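Vacuolar protein-sorting-associated protein 25 (Homo sapiens, PDB 3HTU) forms part of the ESCRT-II complex, which is required for multivesicular body formation and the sorting of endosomal cargo proteins into these bodies. Local coordinates at residues F28-L33 and A50-A55; E37-E40 and F44-L47; L13-V18 and E62-I67; R54-L59 and R74-F79. All blocks are in the same frame, centred on the assembly; numbering follows the deposited sequence.

The four contacts hold together the C-terminal winged-helix domain of VPS25. Interactions 1 and 4 both use helix 49-61, sharing Arg54 and Ala55, and their centres lie about 7 Å apart; Phe28 also pairs through its backbone with Val76. Interactions 3 and 4 have centres about 6 Å apart, strand 65-68 neighbouring strand 75-78 in the same sheet. Interaction 2, a loop contact, sits across the chain's centre from interactions 3 and 4, about 15 Å from each between centres. Along the chain it is nested within interaction 1, itself nested within interaction 3, whereas interactions 3 and 4 alternate. Interactions 1 and 4 thus build the buried core, interaction 3 lies at the surface and interaction 2 closes a peripheral loop.

Interaction 1 of 4, residues F28-L33 and A50-A55; sequences FTLYEL and ATLLRA
Leu30, in the first turn of helix 30-35, meets Leu52 and Leu53 of helix 49-61. Its CB lies 3.9 Å from Leu52 CD2, and the same methyl comes within 3.6 Å of the backbone O of Leu30, which places it against the base of the residue. CG stands anti to the carbonyl carbon (chi1 -65°), sending the branch onward to the next leucine. There CD1 nestles against the fork of Leu53, 3.7 Å from CG and 3.8 Å from CD2, with the two side chains crossing at about a right angle. The other methyl, CD2, packs on Gly75. One turn later Leu33 adds a looser touch, its CD1 being 4.4 Å from Leu52 CD1. No hydrogen bond spans this apolar interface. The start of helix 30-35 is held by a capping box of Thr29 and Glu32: Glu32 N donates to Thr29 OG1 at 3.2 Å, while Thr29 N returns a bond to Glu32 OE1, on its anti lone pair, at 3.0 Å. The capping residues also meet charged side chains of another protein chain. Beyond the interface, Leu52 continues onto Ile14 of helix 7-19, and Leu30 and Leu33 both rest on Val76 of strand 75-78.

Interaction 2 of 4, residues E37-E40 and F44-L47; sequences EDTE and FHGL
Thr39 and Glu40 pack against Phe44 and His45, closing the loop between helices 30-35 and 49-61 upon itself. The first segment opens at Glu37 with a type I turn, closed by Glu40 N to Glu37 O at 3.2 Å, which brings Thr39 round to face its partners. With OG1 anti to the backbone N (chi1 180°), the hydroxyl comes obliquely upon the Phe44 ring and is also hydrogen-bonded to Leu33 O. The threonine methyl CG2 turns to the other aromatic, 3.5 Å from His45 CD2, and Thr39 O approaches the imidazole obliquely, nearest to CD2. Glu40 follows, its CA over one face of the imidazole, 3.2 Å from His45 CD2, and its CG 3.4 Å from NE2. The two side chains run alongside each other in the same direction, although the carboxylate is turned 77° from the ring. NE2 itself bonds to Gly36 O. An alanine in place of His45 would probably deprive that carbonyl of its mate and leave Glu40 CA without the ring face beneath it and CG without its neighbour NE2. The second segment forms a type II turn from Phe44 to Leu47, with Gly46 at positive phi and bonded through its backbone to Thr34. Around this loop, Phe44 packs on Trp10 and Ile14 of helix 7-19, and Leu47 on Trp10.

Interaction 3 of 4, residues L13-V18 and E62-I67; sequences LIYQWV and EHKAEI
A Schellman motif ends helix 49-61 and turns the chain into strand 65-68, and the residue just after its positive-phi position, Lys64, lies across the ring of Tyr15 on helix 7-19. His63 is the C-prime residue; its N bonds to Gln60 O, and Lys64 N to Leu59 O, so the start of Lys64 is fixed by the cap. From there the lysine chain, extended beyond CG, passes over the tyrosine at about a right angle. The contact is a CH-pi interaction: CD sits 3.9 Å from the ring centroid and only 6° off the normal, close to the middle of the face. Nearer the backbone, CB comes to 3.7 Å from Tyr15 CE1, and Lys64 O lies equally far from that carbon. Tyr15 reaches this place because its CG is anti to the backbone N (chi1 -174°), carrying the ring off the helix towards the turn. Past the ring, Lys64 NZ forms a long salt bridge with Glu62 OE2, at 3.8 Å. The phenol oxygen is hydrogen-bonded to the C-terminal carboxylate, at Phe79 OXT. Replacing Tyr15 by a leucine would probably cost that carboxylate a partner and strip the aliphatic part of Lys64 of the flat surface on which it lies. Phe79 also pairs through its backbone with Lys64, so helix, turn and chain end are joined at one spot. The order of elements is that of a winged helix: helix 7-19, strand 27-28, helices 30-35 and 49-61, then hairpin 65-68 and 75-78, with this contact joining helix 7-19 to the turn leading into the hairpin.

Interaction 4 of 4, residues R54-L59 and R74-F79; sequences RALQAL and RGVKFF
The ring of Phe78 receives Leu59 at its edge, CD2 lying 4.1 Å from CE2 and near the ring plane, while one face is covered by a neighbour in its own strand: Val76 CG2, 4.2 Å above the plane of the Phe78 ring and offset toward the rim. Leu56 CD1 approaches obliquely, 4.1 Å from Phe78 CZ, its side chain crossing the phenylalanine at about a right angle. Phe78 carries CG anti to the carbonyl carbon (chi1 -63°), which swings the far end of the ring toward the helix. Val76 meets Leu56 tip to tip, with CG2 3.9 Å from Leu56 CG and CG1 4.2 Å from Leu56 CD2. The valine thus does double duty, one methyl serving both the leucine and the face of the aromatic ring. All four residues are buried, and nothing but apolar contact joins the two segments. Helix 54-59 lies over strand 75-78; their axes approach to 10.5 Å at the closest, at 33°, with Leu56 meeting Val76 and Phe78, and Leu59 one turn on meeting Phe78. Strand 75-78 is central in the sheet, pairing with 27-28 and 65-68. The apolar layer above it is completed by Leu33 of helix 30-35, which touches both Val76 and Phe78, and by Ile14 and Val18 of helix 7-19, which pack on Phe78.

Interaction 1 of 4, residues F28-L33 and A50-A55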
loop_
_atom_site.group_PDB
_atom_site.type_symbol
_atom_site.label_atom_id
_atom_site.label_comp_id
_atom_site.label_asym_id
_atom_site.label_seq_id
_atom_site.Cartn_x
_atom_site.Cartn_y
_atom_site.Cartn_z
ATOM N N PHE A 28 4.734 -2.093 2.701
ATOM C CA PHE A 28 4.140 -1.383 1.560
ATOM C C PHE A 28 3.584 -0.039 2.030
ATOM O O PHE A 28 3.027 0.045 3.108
ATOM C CB PHE A 28 2.989 -2.201 0.944
ATOM C CG PHE A 28 3.398 -3.517 0.359
ATOM C CD1 PHE A 28 3.392 -4.682 1.139
ATOM C CD2 PHE A 28 3.768 -3.614 -0.973
ATOM C CE1 PHE A 28 3.754 -5.888 0.607
ATOM C CE2 PHE A 28 4.134 -4.828 -1.512
ATOM C CZ PHE A 28 4.124 -5.964 -0.729
ATOM N N THR A 29 3.739 1.022 1.240
ATOM C CA THR A 29 2.961 2.237 1.484
ATOM C C THR A 29 1.510 1.939 1.105
ATOM O O THR A 29 1.238 1.026 0.332
ATOM C CB THR A 29 3.526 3.500 0.735
ATOM O OG1 THR A 29 3.422 3.326 -0.685
ATOM C CG2 THR A 29 5.007 3.739 1.097
ATOM N N LEU A 30 0.571 2.677 1.681
ATOM C CA LEU A 30 -0.814 2.543 1.271
ATOM C C LEU A 30 -0.967 2.935 -0.208
ATOM O O LEU A 30 -1.649 2.247 -0.970
ATOM C CB LEU A 30 -1.723 3.418 2.137
ATOM C CG LEU A 30 -1.871 3.130 3.630
ATOM C CD1 LEU A 30 -3.297 3.516 4.077
ATOM C CD2 LEU A 30 -1.574 1.691 3.974
ATOM N N TYR A 31 -0.292 4.008 -0.614
ATOM C CA TYR A 31 -0.364 4.466 -2.015
ATOM C C TYR A 31 0.018 3.375 -3.007
ATOM O O TYR A 31 -0.712 3.138 -3.961
ATOM C CB TYR A 31 0.499 5.702 -2.243
ATOM C CG TYR A 31 0.470 6.242 -3.669
ATOM C CD1 TYR A 31 -0.568 7.057 -4.109
ATOM C CD2 TYR A 31 1.497 5.945 -4.559
ATOM C CE1 TYR A 31 -0.585 7.572 -5.424
ATOM C CE2 TYR A 31 1.488 6.431 -5.873
ATOM C CZ TYR A 31 0.447 7.246 -6.296
ATOM O OH TYR A 31 0.460 7.728 -7.594
ATOM N N GLU A 32 1.155 2.712 -2.792
ATOM C CA GLU A 32 1.649 1.756 -3.790
ATOM C C GLU A 32 0.786 0.514 -3.936
ATOM O O GLU A 32 0.807 -0.121 -4.991
ATOM C CB GLU A 32 3.110 1.376 -3.552
ATOM C CG GLU A 32 3.319 0.299 -2.485
ATOM C CD GLU A 32 4.770 0.008 -2.301
ATOM O OE1 GLU A 32 5.277 0.222 -1.194
ATOM O OE2 GLU A 32 5.419 -0.381 -3.284
ATOM N N LEU A 33 0.024 0.173 -2.899
ATOM C CA LEU A 33 -0.937 -0.927 -2.998
ATOM C C LEU A 33 -2.050 -0.628 -3.990
ATOM O O LEU A 33 -2.537 -1.539 -4.656
ATOM C CB LEU A 33 -1.560 -1.285 -1.635
ATOM C CG LEU A 33 -0.719 -2.173 -0.701
ATOM C CD1 LEU A 33 -1.407 -2.372 0.667
ATOM C CD2 LEU A 33 -0.375 -3.531 -1.303
ATOM N N ALA A 50 -9.828 5.157 1.965
ATOM C CA ALA A 50 -10.768 4.913 3.062
ATOM C C ALA A 50 -11.160 3.442 3.167
ATOM O O ALA A 50 -11.160 2.873 4.254
ATOM C CB ALA A 50 -12.001 5.793 2.923
ATOM N N THR A 51 -11.481 2.835 2.029
ATOM C CA THR A 51 -11.906 1.446 1.976
ATOM C C THR A 51 -10.701 0.512 2.154
ATOM O O THR A 51 -10.823 -0.534 2.779
ATOM C CB THR A 51 -12.639 1.139 0.651
ATOM O OG1 THR A 51 -13.776 2.012 0.510
ATOM C CG2 THR A 51 -13.120 -0.309 0.618
ATOM N N LEU A 52 -9.552 0.911 1.605
ATOM C CA LEU A 52 -8.292 0.202 1.770
ATOM C C LEU A 52 -7.907 0.089 3.242
ATOM O O LEU A 52 -7.475 -0.968 3.684
ATOM C CB LEU A 52 -7.175 0.916 0.997
ATOM C CG LEU A 52 -5.756 0.389 1.184
ATOM C CD1 LEU A 52 -5.615 -0.960 0.492
ATOM C CD2 LEU A 52 -4.709 1.398 0.675
ATOM N N LEU A 53 -8.035 1.180 3.988
ATOM C CA LEU A 53 -7.772 1.131 5.426
ATOM C C LEU A 53 -8.689 0.180 6.198
ATOM O O LEU A 53 -8.233 -0.506 7.117
ATOM C CB LEU A 53 -7.786 2.519 6.051
ATOM C CG LEU A 53 -6.397 3.155 6.071
ATOM C CD1 LEU A 53 -6.511 4.626 6.369
ATOM C CD2 LEU A 53 -5.425 2.435 7.041
ATOM N N ARG A 54 -9.973 0.144 5.840
ATOM C CA ARG A 54 -10.901 -0.795 6.465
ATOM C C ARG A 54 -10.584 -2.261 6.083
ATOM O O ARG A 54 -10.802 -3.175 6.880
ATOM C CB ARG A 54 -12.360 -0.441 6.148
ATOM C CG ARG A 54 -12.772 1.019 6.450
ATOM C CD ARG A 54 -13.246 1.263 7.891
ATOM N NE ARG A 54 -13.994 2.531 7.977
ATOM C CZ ARG A 54 -14.539 3.043 9.081
ATOM N NH1 ARG A 54 -14.445 2.412 10.252
ATOM N NH2 ARG A 54 -15.191 4.201 9.014
ATOM N N ALA A 55 -10.089 -2.473 4.863
ATOM C CA ALA A 55 -9.633 -3.787 4.431
ATOM C C ALA A 55 -8.443 -4.208 5.298
ATOM O O ALA A 55 -8.396 -5.336 5.791
ATOM C CB ALA A 55 -9.223 -3.767 2.969
#

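Interaction 2 of 4, residues E37-E40 and F44-L47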
loop_
_atom_site.group_PDB
_atom_site.type_symbol
_atom_site.label_atom_id
_atom_site.label_comp_id
_atom_site.label_asym_id
_atom_site.label_seq_id
_atom_site.Cartn_x
_atom_site.Cartn_y
_atom_site.Cartn_z
ATOM N N GLU A 37 2.988 0.218 -9.477
ATOM C CA GLU A 37 3.172 -0.528 -10.726
ATOM C C GLU A 37 2.875 -2.017 -10.578
ATOM O O GLU A 37 2.239 -2.627 -11.451
ATOM C CB GLU A 37 4.601 -0.361 -11.256
ATOM C CG GLU A 37 4.796 0.867 -12.137
ATOM C CD GLU A 37 5.449 0.556 -13.476
ATOM O OE1 GLU A 37 5.712 1.519 -14.229
ATOM O OE2 GLU A 37 5.693 -0.634 -13.785
ATOM N N ASP A 38 3.340 -2.591 -9.469
ATOM C CA ASP A 38 3.318 -4.043 -9.263
ATOM C C ASP A 38 1.906 -4.583 -9.061
ATOM O O ASP A 38 1.658 -5.779 -9.220
ATOM C CB ASP A 38 4.209 -4.412 -8.074
ATOM C CG ASP A 38 5.663 -3.993 -8.280
ATOM O OD1 ASP A 38 6.210 -4.252 -9.377
ATOM O OD2 ASP A 38 6.251 -3.395 -7.350
ATOM N N THR A 39 0.983 -3.689 -8.730
ATOM C CA THR A 39 -0.392 -4.074 -8.414
ATOM C C THR A 39 -1.391 -3.537 -9.451
ATOM O O THR A 39 -2.607 -3.627 -9.259
ATOM C CB THR A 39 -0.760 -3.607 -6.983
ATOM O OG1 THR A 39 -2.108 -3.976 -6.675
ATOM C CG2 THR A 39 -0.606 -2.106 -6.862
ATOM N N GLU A 40 -0.860 -2.994 -10.551
ATOM C CA GLU A 40 -1.653 -2.283 -11.571
ATOM C C GLU A 40 -2.787 -3.082 -12.202
ATOM O O GLU A 40 -3.807 -2.512 -12.599
ATOM C CB GLU A 40 -0.749 -1.700 -12.666
ATOM C CG GLU A 40 -0.258 -0.298 -12.354
ATOM C CD GLU A 40 0.548 0.341 -13.474
ATOM O OE1 GLU A 40 1.256 1.329 -13.190
ATOM O OE2 GLU A 40 0.473 -0.130 -14.629
ATOM N N PHE A 44 -7.809 -4.616 -6.725
ATOM C CA PHE A 44 -7.771 -3.526 -5.742
ATOM C C PHE A 44 -7.013 -2.266 -6.181
ATOM O O PHE A 44 -6.939 -1.296 -5.429
ATOM C CB PHE A 44 -7.302 -4.020 -4.355
ATOM C CG PHE A 44 -5.966 -4.721 -4.356
ATOM C CD1 PHE A 44 -4.783 -3.997 -4.263
ATOM C CD2 PHE A 44 -5.900 -6.104 -4.408
ATOM C CE1 PHE A 44 -3.552 -4.643 -4.240
ATOM C CE2 PHE A 44 -4.677 -6.762 -4.394
ATOM C CZ PHE A 44 -3.496 -6.029 -4.315
ATOM N N HIS A 45 -6.472 -2.252 -7.397
ATOM C CA HIS A 45 -5.882 -1.020 -7.899
ATOM C C HIS A 45 -6.986 0.034 -7.996
ATOM O O HIS A 45 -8.138 -0.305 -8.227
ATOM C CB HIS A 45 -5.201 -1.237 -9.245
ATOM C CG HIS A 45 -4.017 -0.352 -9.465
ATOM N ND1 HIS A 45 -4.109 0.872 -10.092
ATOM C CD2 HIS A 45 -2.714 -0.506 -9.127
ATOM C CE1 HIS A 45 -2.912 1.428 -10.142
ATOM N NE2 HIS A 45 -2.046 0.612 -9.561
ATOM N N GLY A 46 -6.647 1.296 -7.764
ATOM C CA GLY A 46 -7.653 2.358 -7.765
ATOM C C GLY A 46 -8.579 2.391 -6.553
ATOM O O GLY A 46 -9.296 3.373 -6.357
ATOM N N LEU A 47 -8.573 1.332 -5.738
ATOM C CA LEU A 47 -9.337 1.314 -4.480
ATOM C C LEU A 47 -9.020 2.569 -3.675
ATOM O O LEU A 47 -7.852 2.937 -3.553
ATOM C CB LEU A 47 -8.984 0.079 -3.645
ATOM C CG LEU A 47 -10.030 -0.735 -2.865
ATOM C CD1 LEU A 47 -9.448 -1.220 -1.540
ATOM C CD2 LEU A 47 -11.342 0.003 -2.639
#

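Interaction 3 of 4, residues L13-V18 and E62-I67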
loop_
_atom_site.group_PDB
_atom_site.type_symbol
_atom_site.label_atom_id
_atom_site.label_comp_id
_atom_site.label_asym_id
_atom_site.label_seq_id
_atom_site.Cartn_x
_atom_site.Cartn_y
_atom_site.Cartn_z
ATOM N N LEU A 13 -8.534 -10.332 -0.805
ATOM C CA LEU A 13 -7.891 -10.133 -2.105
ATOM C C LEU A 13 -6.490 -9.539 -2.029
ATOM O O LEU A 13 -5.588 -9.961 -2.769
ATOM C CB LEU A 13 -8.758 -9.258 -3.026
ATOM C CG LEU A 13 -10.038 -9.844 -3.633
ATOM C CD1 LEU A 13 -10.832 -8.742 -4.336
ATOM C CD2 LEU A 13 -9.748 -10.991 -4.604
ATOM N N ILE A 14 -6.303 -8.550 -1.155
ATOM C CA ILE A 14 -5.002 -7.914 -1.024
ATOM C C ILE A 14 -3.993 -8.919 -0.476
ATOM O O ILE A 14 -2.863 -9.002 -0.945
ATOM C CB ILE A 14 -5.049 -6.657 -0.110
ATOM C CG1 ILE A 14 -5.848 -5.529 -0.773
ATOM C CG2 ILE A 14 -3.629 -6.155 0.213
ATOM C CD1 ILE A 14 -6.507 -4.591 0.224
ATOM N N TYR A 15 -4.419 -9.676 0.526
ATOM C CA TYR A 15 -3.507 -10.561 1.242
ATOM C C TYR A 15 -3.099 -11.733 0.359
ATOM O O TYR A 15 -1.975 -12.219 0.436
ATOM C CB TYR A 15 -4.135 -11.047 2.546
ATOM C CG TYR A 15 -3.172 -11.844 3.387
ATOM C CD1 TYR A 15 -2.244 -11.206 4.208
ATOM C CD2 TYR A 15 -3.164 -13.228 3.339
ATOM C CE1 TYR A 15 -1.342 -11.925 4.954
ATOM C CE2 TYR A 15 -2.263 -13.962 4.096
ATOM C CZ TYR A 15 -1.360 -13.303 4.908
ATOM O OH TYR A 15 -0.460 -14.013 5.670
ATOM N N GLN A 16 -4.040 -12.173 -0.475
ATOM C CA GLN A 16 -3.793 -13.137 -1.530
ATOM C C GLN A 16 -2.668 -12.643 -2.451
ATOM O O GLN A 16 -1.787 -13.414 -2.804
ATOM C CB GLN A 16 -5.086 -13.326 -2.322
ATOM C CG GLN A 16 -5.519 -14.750 -2.557
ATOM C CD GLN A 16 -6.955 -14.844 -3.081
ATOM O OE1 GLN A 16 -7.753 -15.651 -2.598
ATOM N NE2 GLN A 16 -7.289 -14.017 -4.071
ATOM N N TRP A 17 -2.696 -11.359 -2.828
ATOM C CA TRP A 17 -1.711 -10.807 -3.766
ATOM C C TRP A 17 -0.313 -10.665 -3.153
ATOM O O TRP A 17 0.696 -10.890 -3.829
ATOM C CB TRP A 17 -2.166 -9.453 -4.351
ATOM C CG TRP A 17 -1.117 -8.875 -5.233
ATOM C CD1 TRP A 17 -0.897 -9.181 -6.545
ATOM C CD2 TRP A 17 -0.076 -7.958 -4.853
ATOM N NE1 TRP A 17 0.195 -8.494 -7.015
ATOM C CE2 TRP A 17 0.719 -7.734 -6.000
ATOM C CE3 TRP A 17 0.252 -7.294 -3.661
ATOM C CZ2 TRP A 17 1.821 -6.874 -5.995
ATOM C CZ3 TRP A 17 1.347 -6.432 -3.656
ATOM C CH2 TRP A 17 2.119 -6.232 -4.815
ATOM N N VAL A 18 -0.260 -10.263 -1.887
ATOM C CA VAL A 18 1.012 -10.114 -1.178
ATOM C C VAL A 18 1.713 -11.469 -1.088
ATOM O O VAL A 18 2.929 -11.550 -1.250
ATOM C CB VAL A 18 0.833 -9.511 0.245
ATOM C CG1 VAL A 18 2.175 -9.419 0.972
ATOM C CG2 VAL A 18 0.164 -8.134 0.179
ATOM N N GLU A 62 -6.942 -10.007 12.329
ATOM C CA GLU A 62 -6.560 -11.416 12.161
ATOM C C GLU A 62 -5.045 -11.618 12.238
ATOM O O GLU A 62 -4.560 -12.709 11.937
ATOM C CB GLU A 62 -7.030 -11.941 10.799
ATOM C CG GLU A 62 -8.517 -11.936 10.562
ATOM C CD GLU A 62 -8.851 -12.140 9.102
ATOM O OE1 GLU A 62 -10.025 -11.938 8.721
ATOM O OE2 GLU A 62 -7.934 -12.496 8.325
ATOM N N HIS A 63 -4.308 -10.571 12.630
ATOM C CA HIS A 63 -2.836 -10.607 12.825
ATOM C C HIS A 63 -2.049 -10.738 11.518
ATOM O O HIS A 63 -0.842 -10.993 11.524
ATOM C CB HIS A 63 -2.396 -11.694 13.837
ATOM C CG HIS A 63 -3.358 -11.884 14.968
ATOM N ND1 HIS A 63 -3.448 -11.004 16.025
ATOM C CD2 HIS A 63 -4.295 -12.838 15.187
ATOM C CE1 HIS A 63 -4.393 -11.415 16.854
ATOM N NE2 HIS A 63 -4.923 -12.525 16.368
ATOM N N LYS A 64 -2.743 -10.541 10.401
ATOM C CA LYS A 64 -2.137 -10.658 9.078
ATOM C C LYS A 64 -1.455 -9.385 8.604
ATOM O O LYS A 64 -0.805 -9.374 7.564
ATOM C CB LYS A 64 -3.190 -11.092 8.053
ATOM C CG LYS A 64 -3.781 -12.471 8.353
ATOM C CD LYS A 64 -4.598 -12.989 7.181
ATOM C CE LYS A 64 -5.253 -14.302 7.537
ATOM N NZ LYS A 64 -5.810 -15.014 6.347
ATOM N N ALA A 65 -1.572 -8.325 9.382
ATOM C CA ALA A 65 -1.099 -7.000 8.980
ATOM C C ALA A 65 -0.948 -6.116 10.193
ATOM O O ALA A 65 -1.661 -6.281 11.174
ATOM C CB ALA A 65 -2.082 -6.353 7.989
ATOM N N GLU A 66 0.012 -5.199 10.132
ATOM C CA GLU A 66 0.094 -4.125 11.101
ATOM C C GLU A 66 0.193 -2.810 10.327
ATOM O O GLU A 66 1.092 -2.625 9.507
ATOM C CB GLU A 66 1.294 -4.286 12.032
ATOM C CG GLU A 66 1.291 -3.279 13.172
ATOM C CD GLU A 66 2.454 -3.467 14.151
ATOM O OE1 GLU A 66 2.918 -4.620 14.343
ATOM O OE2 GLU A 66 2.908 -2.450 14.721
ATOM N N ILE A 67 -0.713 -1.892 10.625
ATOM C CA ILE A 67 -0.750 -0.623 9.898
ATOM C C ILE A 67 0.210 0.378 10.536
ATOM O O ILE A 67 0.324 0.449 11.764
ATOM C CB ILE A 67 -2.214 -0.088 9.787
ATOM C CG1 ILE A 67 -3.096 -1.155 9.120
ATOM C CG2 ILE A 67 -2.261 1.253 9.009
ATOM C CD1 ILE A 67 -4.600 -1.034 9.429
#

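Interaction 4 of 4, residues R54-L59 and R74-F79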
loop_
_atom_site.group_PDB
_atom_site.type_symbol
_atom_site.label_atom_id
_atom_site.label_comp_id
_atom_site.label_asym_id
_atom_site.label_seq_id
_atom_site.Cartn_x
_atom_site.Cartn_y
_atom_site.Cartn_z
ATOM N N ARG A 54 -9.973 0.144 5.840
ATOM C CA ARG A 54 -10.901 -0.795 6.465
ATOM C C ARG A 54 -10.584 -2.261 6.083
ATOM O O ARG A 54 -10.802 -3.175 6.880
ATOM C CB ARG A 54 -12.360 -0.441 6.148
ATOM C CG ARG A 54 -12.772 1.019 6.450
ATOM C CD ARG A 54 -13.246 1.263 7.891
ATOM N NE ARG A 54 -13.994 2.531 7.977
ATOM C CZ ARG A 54 -14.539 3.043 9.081
ATOM N NH1 ARG A 54 -14.445 2.412 10.252
ATOM N NH2 ARG A 54 -15.191 4.201 9.014
ATOM N N ALA A 55 -10.089 -2.473 4.863
ATOM C CA ALA A 55 -9.633 -3.787 4.431
ATOM C C ALA A 55 -8.443 -4.208 5.298
ATOM O O ALA A 55 -8.396 -5.336 5.791
ATOM C CB ALA A 55 -9.223 -3.767 2.969
ATOM N N LEU A 56 -7.510 -3.281 5.473
ATOM C CA LEU A 56 -6.288 -3.517 6.232
ATOM C C LEU A 56 -6.552 -3.713 7.724
ATOM O O LEU A 56 -5.838 -4.470 8.386
ATOM C CB LEU A 56 -5.324 -2.352 6.023
ATOM C CG LEU A 56 -4.217 -2.434 4.959
ATOM C CD1 LEU A 56 -4.378 -3.533 3.935
ATOM C CD2 LEU A 56 -4.018 -1.140 4.289
ATOM N N GLN A 57 -7.575 -3.024 8.240
ATOM C CA GLN A 57 -7.995 -3.145 9.644
ATOM C C GLN A 57 -8.556 -4.540 9.943
ATOM O O GLN A 57 -8.270 -5.106 10.999
ATOM C CB GLN A 57 -8.991 -2.028 10.031
ATOM C CG GLN A 57 -8.328 -0.631 10.236
ATOM C CD GLN A 57 -9.279 0.553 10.087
ATOM O OE1 GLN A 57 -10.512 0.399 10.005
ATOM N NE2 GLN A 57 -8.707 1.749 10.044
ATOM N N ALA A 58 -9.342 -5.093 9.013
ATOM C CA ALA A 58 -9.828 -6.461 9.135
ATOM C C ALA A 58 -8.669 -7.460 9.128
ATOM O O ALA A 58 -8.663 -8.403 9.921
ATOM C CB ALA A 58 -10.837 -6.795 8.030
ATOM N N LEU A 59 -7.689 -7.228 8.248
ATOM C CA LEU A 59 -6.436 -8.002 8.233
ATOM C C LEU A 59 -5.684 -7.870 9.552
ATOM O O LEU A 59 -5.331 -8.884 10.145
ATOM C CB LEU A 59 -5.533 -7.603 7.061
ATOM C CG LEU A 59 -5.469 -8.372 5.724
ATOM C CD1 LEU A 59 -6.520 -9.449 5.500
ATOM C CD2 LEU A 59 -5.411 -7.414 4.561
ATOM N N ARG A 74 3.737 6.379 6.042
ATOM C CA ARG A 74 2.499 5.643 6.230
ATOM C C ARG A 74 2.526 4.381 5.410
ATOM O O ARG A 74 3.060 4.357 4.287
ATOM C CB ARG A 74 1.284 6.459 5.757
ATOM C CG ARG A 74 0.926 7.670 6.596
ATOM C CD ARG A 74 -0.319 8.374 6.034
ATOM N NE ARG A 74 -1.520 7.525 5.955
ATOM C CZ ARG A 74 -2.395 7.361 6.948
ATOM N NH1 ARG A 74 -2.205 7.965 8.109
ATOM N NH2 ARG A 74 -3.457 6.588 6.783
ATOM N N GLY A 75 1.902 3.337 5.942
ATOM C CA GLY A 75 1.823 2.102 5.197
ATOM C C GLY A 75 1.437 0.929 6.050
ATOM O O GLY A 75 0.776 1.090 7.072
ATOM N N VAL A 76 1.851 -0.256 5.619
ATOM C CA VAL A 76 1.358 -1.478 6.203
ATOM C C VAL A 76 2.439 -2.562 6.081
ATOM O O VAL A 76 3.182 -2.617 5.087
ATOM C CB VAL A 76 -0.030 -1.871 5.603
ATOM C CG1 VAL A 76 0.055 -2.100 4.096
ATOM C CG2 VAL A 76 -0.630 -3.095 6.291
ATOM N N LYS A 77 2.571 -3.379 7.129
ATOM C CA LYS A 77 3.394 -4.593 7.031
ATOM C C LYS A 77 2.496 -5.800 7.085
ATOM O O LYS A 77 1.616 -5.887 7.928
ATOM C CB LYS A 77 4.446 -4.650 8.143
ATOM C CG LYS A 77 5.366 -5.897 8.113
ATOM C CD LYS A 77 6.563 -5.683 9.050
ATOM C CE LYS A 77 7.474 -6.917 9.166
ATOM N NZ LYS A 77 8.584 -6.664 10.154
ATOM N N PHE A 78 2.733 -6.748 6.186
ATOM C CA PHE A 78 1.983 -8.003 6.163
ATOM C C PHE A 78 2.792 -9.116 6.800
ATOM O O PHE A 78 4.014 -9.126 6.733
ATOM C CB PHE A 78 1.600 -8.384 4.740
ATOM C CG PHE A 78 0.689 -7.385 4.071
ATOM C CD1 PHE A 78 1.221 -6.350 3.293
ATOM C CD2 PHE A 78 -0.694 -7.467 4.234
ATOM C CE1 PHE A 78 0.378 -5.417 2.682
ATOM C CE2 PHE A 78 -1.545 -6.533 3.628
ATOM C CZ PHE A 78 -1.007 -5.518 2.857
ATOM N N PHE A 79 2.079 -10.029 7.436
ATOM C CA PHE A 79 2.674 -11.153 8.165
ATOM C C PHE A 79 2.075 -12.438 7.623
ATOM O O PHE A 79 2.582 -13.526 7.788
ATOM C CB PHE A 79 2.405 -11.018 9.673
ATOM C CG PHE A 79 2.901 -9.733 10.246
ATOM C CD1 PHE A 79 2.020 -8.661 10.438
ATOM C CD2 PHE A 79 4.246 -9.563 10.561
ATOM C CE1 PHE A 79 2.465 -7.446 10.963
ATOM C CE2 PHE A 79 4.701 -8.341 11.076
ATOM C CZ PHE A 79 3.794 -7.275 11.262
ATOM O OXT PHE A 79 1.048 -12.436 6.964
#